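Local coordinates for protein 5-carboxymethyl-2-hydroxymuconate semialdehyde dehydrogenase (Thermus thermophilus, PDB 2D4E) that probably catalyses the NAD-dependent oxidation of 5-carboxymethyl-2-hydroxymuconate semialdehyde to the corresponding carboxylic acid, at residues L392-A406 / I410-D422. Numbering follows the deposited sequence.
Sequences LLPTVFVGENHMKIA and IFGPVLVAIPFKD. With NAD (nicotinamide-adenine-dinucleotide), chain K.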
loop_
_atom_site.group_PDB
_atom_site.type_symbol
_atom_site.label_atom_id
_atom_site.label_comp_id
_atom_site.label_asym_id
_atom_site.label_seq_id
_atom_site.Cartn_x
_atom_site.Cartn_y
_atom_site.Cartn_z
ATOM N N LEU C 392 14.698 43.643 13.462
ATOM C CA LEU C 392 14.496 44.166 12.121
ATOM C C LEU C 392 13.009 44.430 11.950
ATOM O O LEU C 392 12.175 43.630 12.377
ATOM C CB LEU C 392 14.949 43.162 11.057
ATOM C CG LEU C 392 14.785 43.699 9.626
ATOM C CD1 LEU C 392 15.843 44.773 9.362
ATOM C CD2 LEU C 392 14.909 42.572 8.616
ATOM N N LEU C 393 12.677 45.559 11.340
ATOM C CA LEU C 393 11.283 45.895 11.106
ATOM C C LEU C 393 10.721 45.010 9.995
ATOM O O LEU C 393 11.413 44.709 9.016
ATOM C CB LEU C 393 11.148 47.361 10.698
ATOM C CG LEU C 393 11.446 48.463 11.713
ATOM C CD1 LEU C 393 11.505 49.799 10.985
ATOM C CD2 LEU C 393 10.367 48.482 12.792
ATOM N N PRO C 394 9.468 44.551 10.148
ATOM C CA PRO C 394 8.895 43.719 9.088
ATOM C C PRO C 394 9.040 44.558 7.813
ATOM O O PRO C 394 8.715 45.747 7.803
ATOM C CB PRO C 394 7.456 43.553 9.548
ATOM C CG PRO C 394 7.628 43.417 11.041
ATOM C CD PRO C 394 8.622 44.519 11.361
ATOM N N THR C 395 9.534 43.936 6.749
ATOM C CA THR C 395 9.806 44.632 5.493
ATOM C C THR C 395 9.052 44.114 4.266
ATOM O O THR C 395 8.922 42.910 4.070
ATOM C CB THR C 395 11.330 44.571 5.214
ATOM O OG1 THR C 395 12.033 45.099 6.346
ATOM C CG2 THR C 395 11.703 45.372 3.962
ATOM N N VAL C 396 8.570 45.038 3.439
ATOM C CA VAL C 396 7.843 44.691 2.220
ATOM C C VAL C 396 8.364 45.484 1.027
ATOM O O VAL C 396 8.456 46.714 1.081
ATOM C CB VAL C 396 6.321 44.992 2.327
ATOM C CG1 VAL C 396 5.627 44.601 1.026
ATOM C CG2 VAL C 396 5.705 44.250 3.492
ATOM N N PHE C 397 8.690 44.768 -0.045
ATOM C CA PHE C 397 9.177 45.365 -1.289
ATOM C C PHE C 397 8.210 45.008 -2.405
ATOM O O PHE C 397 7.466 44.039 -2.305
ATOM C CB PHE C 397 10.518 44.767 -1.731
ATOM C CG PHE C 397 11.725 45.354 -1.069
ATOM C CD1 PHE C 397 12.378 44.659 -0.050
ATOM C CD2 PHE C 397 12.270 46.552 -1.525
ATOM C CE1 PHE C 397 13.567 45.144 0.500
ATOM C CE2 PHE C 397 13.458 47.050 -0.983
ATOM C CZ PHE C 397 14.111 46.343 0.030
ATOM N N VAL C 398 8.234 45.794 -3.473
ATOM C CA VAL C 398 7.452 45.492 -4.660
ATOM C C VAL C 398 8.581 45.351 -5.669
ATOM O O VAL C 398 9.389 46.266 -5.824
ATOM C CB VAL C 398 6.530 46.639 -5.095
ATOM C CG1 VAL C 398 6.060 46.395 -6.520
ATOM C CG2 VAL C 398 5.324 46.713 -4.172
ATOM N N GLY C 399 8.672 44.198 -6.317
ATOM C CA GLY C 399 9.741 44.006 -7.274
ATOM C C GLY C 399 9.416 43.062 -8.409
ATOM O O GLY C 399 8.254 42.884 -8.784
ATOM N N GLU C 400 10.460 42.454 -8.960
ATOM C CA GLU C 400 10.313 41.525 -10.072
ATOM C C GLU C 400 10.954 40.206 -9.683
ATOM O O GLU C 400 11.913 40.177 -8.914
ATOM C CB GLU C 400 10.971 42.101 -11.327
ATOM C CG GLU C 400 10.483 43.503 -11.651
ATOM C CD GLU C 400 11.114 44.087 -12.907
ATOM O OE1 GLU C 400 12.362 44.096 -13.012
ATOM O OE2 GLU C 400 10.358 44.547 -13.789
ATOM N N ASN C 401 10.422 39.120 -10.229
ATOM C CA ASN C 401 10.897 37.782 -9.912
ATOM C C ASN C 401 12.356 37.487 -10.253
ATOM O O ASN C 401 12.943 36.558 -9.702
ATOM C CB ASN C 401 9.990 36.746 -10.583
ATOM C CG ASN C 401 10.054 35.396 -9.899
ATOM O OD1 ASN C 401 9.697 35.270 -8.729
ATOM N ND2 ASN C 401 10.518 34.380 -10.620
ATOM N N HIS C 402 12.945 38.271 -11.151
ATOM C CA HIS C 402 14.337 38.062 -11.551
ATOM C C HIS C 402 15.304 38.757 -10.590
ATOM O O HIS C 402 16.517 38.545 -10.652
ATOM C CB HIS C 402 14.563 38.606 -12.964
ATOM C CG HIS C 402 14.534 40.103 -13.037
ATOM N ND1 HIS C 402 15.549 40.893 -12.539
ATOM C CD2 HIS C 402 13.585 40.956 -13.494
ATOM C CE1 HIS C 402 15.227 42.166 -12.681
ATOM N NE2 HIS C 402 14.040 42.232 -13.257
ATOM N N MET C 403 14.768 39.601 -9.717
ATOM C CA MET C 403 15.603 40.312 -8.760
ATOM C C MET C 403 16.254 39.366 -7.762
ATOM O O MET C 403 15.738 38.283 -7.481
ATOM C CB MET C 403 14.785 41.360 -8.011
ATOM C CG MET C 403 14.359 42.527 -8.878
ATOM S SD MET C 403 13.388 43.720 -7.958
ATOM C CE MET C 403 13.309 45.082 -9.156
ATOM N N LYS C 404 17.397 39.788 -7.236
ATOM C CA LYS C 404 18.141 38.999 -6.274
ATOM C C LYS C 404 17.321 38.740 -5.005
ATOM O O LYS C 404 17.375 37.647 -4.445
ATOM C CB LYS C 404 19.450 39.717 -5.925
ATOM C CG LYS C 404 20.398 38.910 -5.044
ATOM C CD LYS C 404 21.657 39.706 -4.705
ATOM C CE LYS C 404 22.495 40.012 -5.944
ATOM N NZ LYS C 404 23.131 38.784 -6.502
ATOM N N ILE C 405 16.556 39.732 -4.553
ATOM C CA ILE C 405 15.756 39.548 -3.343
ATOM C C ILE C 405 14.595 38.598 -3.585
ATOM O O ILE C 405 13.949 38.140 -2.642
ATOM C CB ILE C 405 15.188 40.883 -2.785
ATOM C CG1 ILE C 405 14.328 41.583 -3.834
ATOM C CG2 ILE C 405 16.322 41.771 -2.314
ATOM C CD1 ILE C 405 13.545 42.764 -3.280
ATOM N N ALA C 406 14.326 38.307 -4.852
ATOM C CA ALA C 406 13.250 37.389 -5.197
ATOM C C ALA C 406 13.823 35.987 -5.422
ATOM O O ALA C 406 13.158 34.982 -5.170
ATOM C CB ALA C 406 12.535 37.866 -6.460
ATOM N N ILE C 410 16.368 35.020 1.999
ATOM C CA ILE C 410 16.829 36.020 2.947
ATOM C C ILE C 410 16.727 35.489 4.376
ATOM O O ILE C 410 17.570 35.783 5.218
ATOM C CB ILE C 410 16.012 37.313 2.794
ATOM C CG1 ILE C 410 16.146 37.820 1.356
ATOM C CG2 ILE C 410 16.494 38.363 3.787
ATOM C CD1 ILE C 410 15.194 38.942 0.999
ATOM N N PHE C 411 15.697 34.694 4.637
ATOM C CA PHE C 411 15.482 34.095 5.956
ATOM C C PHE C 411 15.330 35.144 7.049
ATOM O O PHE C 411 15.971 35.082 8.106
ATOM C CB PHE C 411 16.626 33.131 6.302
ATOM C CG PHE C 411 16.194 31.967 7.149
ATOM C CD1 PHE C 411 15.183 31.111 6.709
ATOM C CD2 PHE C 411 16.777 31.731 8.389
ATOM C CE1 PHE C 411 14.757 30.036 7.498
ATOM C CE2 PHE C 411 16.355 30.654 9.188
ATOM C CZ PHE C 411 15.346 29.809 8.741
ATOM N N GLY C 412 14.462 36.109 6.775
ATOM C CA GLY C 412 14.185 37.179 7.707
ATOM C C GLY C 412 12.797 37.693 7.393
ATOM O O GLY C 412 12.192 37.253 6.408
ATOM N N PRO C 413 12.258 38.620 8.196
ATOM C CA PRO C 413 10.912 39.132 7.919
ATOM C C PRO C 413 10.909 40.116 6.752
ATOM O O PRO C 413 10.612 41.302 6.921
ATOM C CB PRO C 413 10.515 39.766 9.250
ATOM C CG PRO C 413 11.824 40.292 9.762
ATOM C CD PRO C 413 12.798 39.178 9.450
ATOM N N VAL C 414 11.249 39.607 5.570
ATOM C CA VAL C 414 11.308 40.417 4.356
ATOM C C VAL C 414 10.481 39.780 3.248
ATOM O O VAL C 414 10.708 38.632 2.873
ATOM C CB VAL C 414 12.758 40.570 3.840
ATOM C CG1 VAL C 414 12.764 41.432 2.577
ATOM C CG2 VAL C 414 13.648 41.192 4.918
ATOM N N LEU C 415 9.536 40.543 2.717
ATOM C CA LEU C 415 8.656 40.053 1.663
ATOM C C LEU C 415 8.819 40.840 0.372
ATOM O O LEU C 415 9.073 42.046 0.398
ATOM C CB LEU C 415 7.197 40.151 2.111
ATOM C CG LEU C 415 6.121 39.716 1.105
ATOM C CD1 LEU C 415 6.153 38.196 0.950
ATOM C CD2 LEU C 415 4.745 40.161 1.592
ATOM N N VAL C 416 8.682 40.147 -0.754
ATOM C CA VAL C 416 8.756 40.796 -2.053
ATOM C C VAL C 416 7.480 40.446 -2.817
ATOM O O VAL C 416 7.189 39.278 -3.051
ATOM C CB VAL C 416 10.012 40.358 -2.864
ATOM C CG1 VAL C 416 9.997 38.858 -3.118
ATOM C CG2 VAL C 416 10.056 41.113 -4.183
ATOM N N ALA C 417 6.706 41.473 -3.156
ATOM C CA ALA C 417 5.449 41.321 -3.886
ATOM C C ALA C 417 5.702 41.470 -5.389
ATOM O O ALA C 417 6.348 42.423 -5.828
ATOM C CB ALA C 417 4.451 42.371 -3.415
ATOM N N ILE C 418 5.175 40.533 -6.172
ATOM C CA ILE C 418 5.368 40.518 -7.618
ATOM C C ILE C 418 4.034 40.293 -8.322
ATOM O O ILE C 418 3.292 39.380 -7.975
ATOM C CB ILE C 418 6.327 39.378 -8.005
ATOM C CG1 ILE C 418 7.600 39.477 -7.165
ATOM C CG2 ILE C 418 6.662 39.443 -9.488
ATOM C CD1 ILE C 418 8.419 38.202 -7.132
ATOM N N PRO C 419 3.718 41.124 -9.328
ATOM C CA PRO C 419 2.459 40.997 -10.070
ATOM C C PRO C 419 2.471 39.941 -11.168
ATOM O O PRO C 419 3.531 39.553 -11.663
ATOM C CB PRO C 419 2.270 42.394 -10.654
ATOM C CG PRO C 419 3.681 42.783 -10.987
ATOM C CD PRO C 419 4.435 42.350 -9.731
ATOM N N PHE C 420 1.286 39.461 -11.529
ATOM C CA PHE C 420 1.163 38.511 -12.628
ATOM C C PHE C 420 -0.145 38.847 -13.331
ATOM O O PHE C 420 -1.109 39.275 -12.689
ATOM C CB PHE C 420 1.227 37.047 -12.142
ATOM C CG PHE C 420 0.069 36.610 -11.284
ATOM C CD1 PHE C 420 -1.169 36.308 -11.852
ATOM C CD2 PHE C 420 0.238 36.436 -9.913
ATOM C CE1 PHE C 420 -2.220 35.833 -11.071
ATOM C CE2 PHE C 420 -0.802 35.962 -9.121
ATOM C CZ PHE C 420 -2.038 35.656 -9.700
ATOM N N LYS C 421 -0.166 38.698 -14.652
ATOM C CA LYS C 421 -1.358 39.037 -15.419
ATOM C C LYS C 421 -2.346 37.891 -15.588
ATOM O O LYS C 421 -3.527 38.128 -15.821
ATOM C CB LYS C 421 -0.963 39.586 -16.797
ATOM C CG LYS C 421 -0.472 38.539 -17.780
ATOM C CD LYS C 421 -0.083 39.176 -19.106
ATOM C CE LYS C 421 0.014 38.138 -20.219
ATOM N NZ LYS C 421 1.002 37.073 -19.906
ATOM N N ASP C 422 -1.873 36.654 -15.473
ATOM C CA ASP C 422 -2.756 35.503 -15.619
ATOM C C ASP C 422 -2.172 34.234 -15.005
ATOM O O ASP C 422 -1.015 34.214 -14.580
ATOM C CB ASP C 422 -3.085 35.281 -17.103
ATOM C CG ASP C 422 -1.852 35.032 -17.950
ATOM O OD1 ASP C 422 -1.948 35.185 -19.186
ATOM O OD2 ASP C 422 -0.792 34.673 -17.394
HETATM P PA NAD K . 23.485 26.062 8.230
HETATM O O1A NAD K . 24.762 26.766 8.181
HETATM O O2A NAD K . 23.314 25.141 7.093
HETATM O O5B NAD K . 23.278 25.172 9.572
HETATM C C5B NAD K . 22.708 23.822 9.617
HETATM C C4B NAD K . 23.699 22.921 10.322
HETATM O O4B NAD K . 24.790 22.786 9.385
HETATM C C3B NAD K . 24.349 23.532 11.596
HETATM O O3B NAD K . 24.192 22.644 12.722
HETATM C C2B NAD K . 25.808 23.744 11.159
HETATM O O2B NAD K . 26.752 23.628 12.247
HETATM C C1B NAD K . 25.968 22.675 10.096
HETATM N N9A NAD K . 27.063 22.956 9.187
HETATM C C8A NAD K . 27.459 24.159 8.629
HETATM N N7A NAD K . 28.537 24.054 7.818
HETATM C C5A NAD K . 28.831 22.691 7.874
HETATM C C6A NAD K . 29.866 21.904 7.241
HETATM N N6A NAD K . 30.787 22.428 6.429
HETATM N N1A NAD K . 29.866 20.545 7.521
HETATM C C2A NAD K . 28.904 20.006 8.371
HETATM N N3A NAD K . 27.925 20.647 8.994
HETATM C C4A NAD K . 27.932 21.993 8.710
HETATM O O3 NAD K . 22.390 27.117 8.288
HETATM P PN NAD K . 21.240 27.601 9.266
HETATM O O1N NAD K . 21.461 29.050 9.449
HETATM O O2N NAD K . 21.261 26.778 10.486
HETATM O O5D NAD K . 20.129 27.345 8.218
HETATM C C5D NAD K . 18.853 27.935 8.146
HETATM C C4D NAD K . 18.447 27.251 6.878
HETATM O O4D NAD K . 17.838 25.964 7.125
HETATM C C3D NAD K . 17.565 28.042 5.923
HETATM O O3D NAD K . 18.068 28.046 4.572
HETATM C C2D NAD K . 16.229 27.322 6.094
HETATM O O2D NAD K . 15.402 27.495 4.924
HETATM C C1D NAD K . 16.680 25.901 6.348
HETATM N N1N NAD K . 15.658 25.072 7.008
HETATM C C2N NAD K . 15.073 24.155 6.148
HETATM C C3N NAD K . 14.087 23.345 6.693
HETATM C C7N NAD K . 13.349 22.313 5.854
HETATM O O7N NAD K . 12.498 21.630 6.393
HETATM N N7N NAD K . 13.635 22.176 4.547
HETATM C C4N NAD K . 13.689 23.462 8.104
HETATM C C5N NAD K . 14.382 24.449 8.863
HETATM C C6N NAD K . 15.362 25.281 8.394
#
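Thr395 and Val414 begin a parallel strand pairing that runs to Val398 and Ala417; the strand axes diverge by 24° and approach to 4.5 Å. Five backbone hydrogen bonds define the register, from Thr395 N to Pro413 O (2.9 Å) to Gly399 N on Ala417 O (3.0 Å). The tightly packed part is buried and apolar, built round Val416, which has 73 Å² covered by segment 392-406; Ile405 and Ala406 of the short helix pack on it. There Val416 CG2, anti to its own backbone N, meets Ile405 CD1 at 4.0 Å, while CG1 lies against Ala406 CA. The Phe397 ring receives Val414 CG1 at its edge, on CD1 (4.2 Å). Where strand 395-398 has ended, Ile418, still in its own strand, turns CD1 onto Asn401, crossing that side chain nearly at a right angle, 3.6 Å from OD1; the same oxygen is hydrogen-bonded to Arg310. The solvent side is looser: Glu400 and His402 of the turn are exposed, and the His402 side chain stays 8.1 Å from segment 410-422. In the loop leading into strand 414-420, Phe411 reaches the cofactor, its CE1 3.4 Å from NAD C2D, with C3D of the same ribose over one ring face, offset toward the rim. With alanine in place of this phenylalanine, the ribose is likely to lose its aromatic contact and have a gap beside C2D and C3D, though hydrogen bonds such as that with Glu409 would remain. Strand 395-398, helix 404-407 and strand 414-420 thus form a beta-alpha-beta unit in the catalytic domain, by family, of an aldehyde dehydrogenase, its connecting loop reaching the NAD pocket through Phe411.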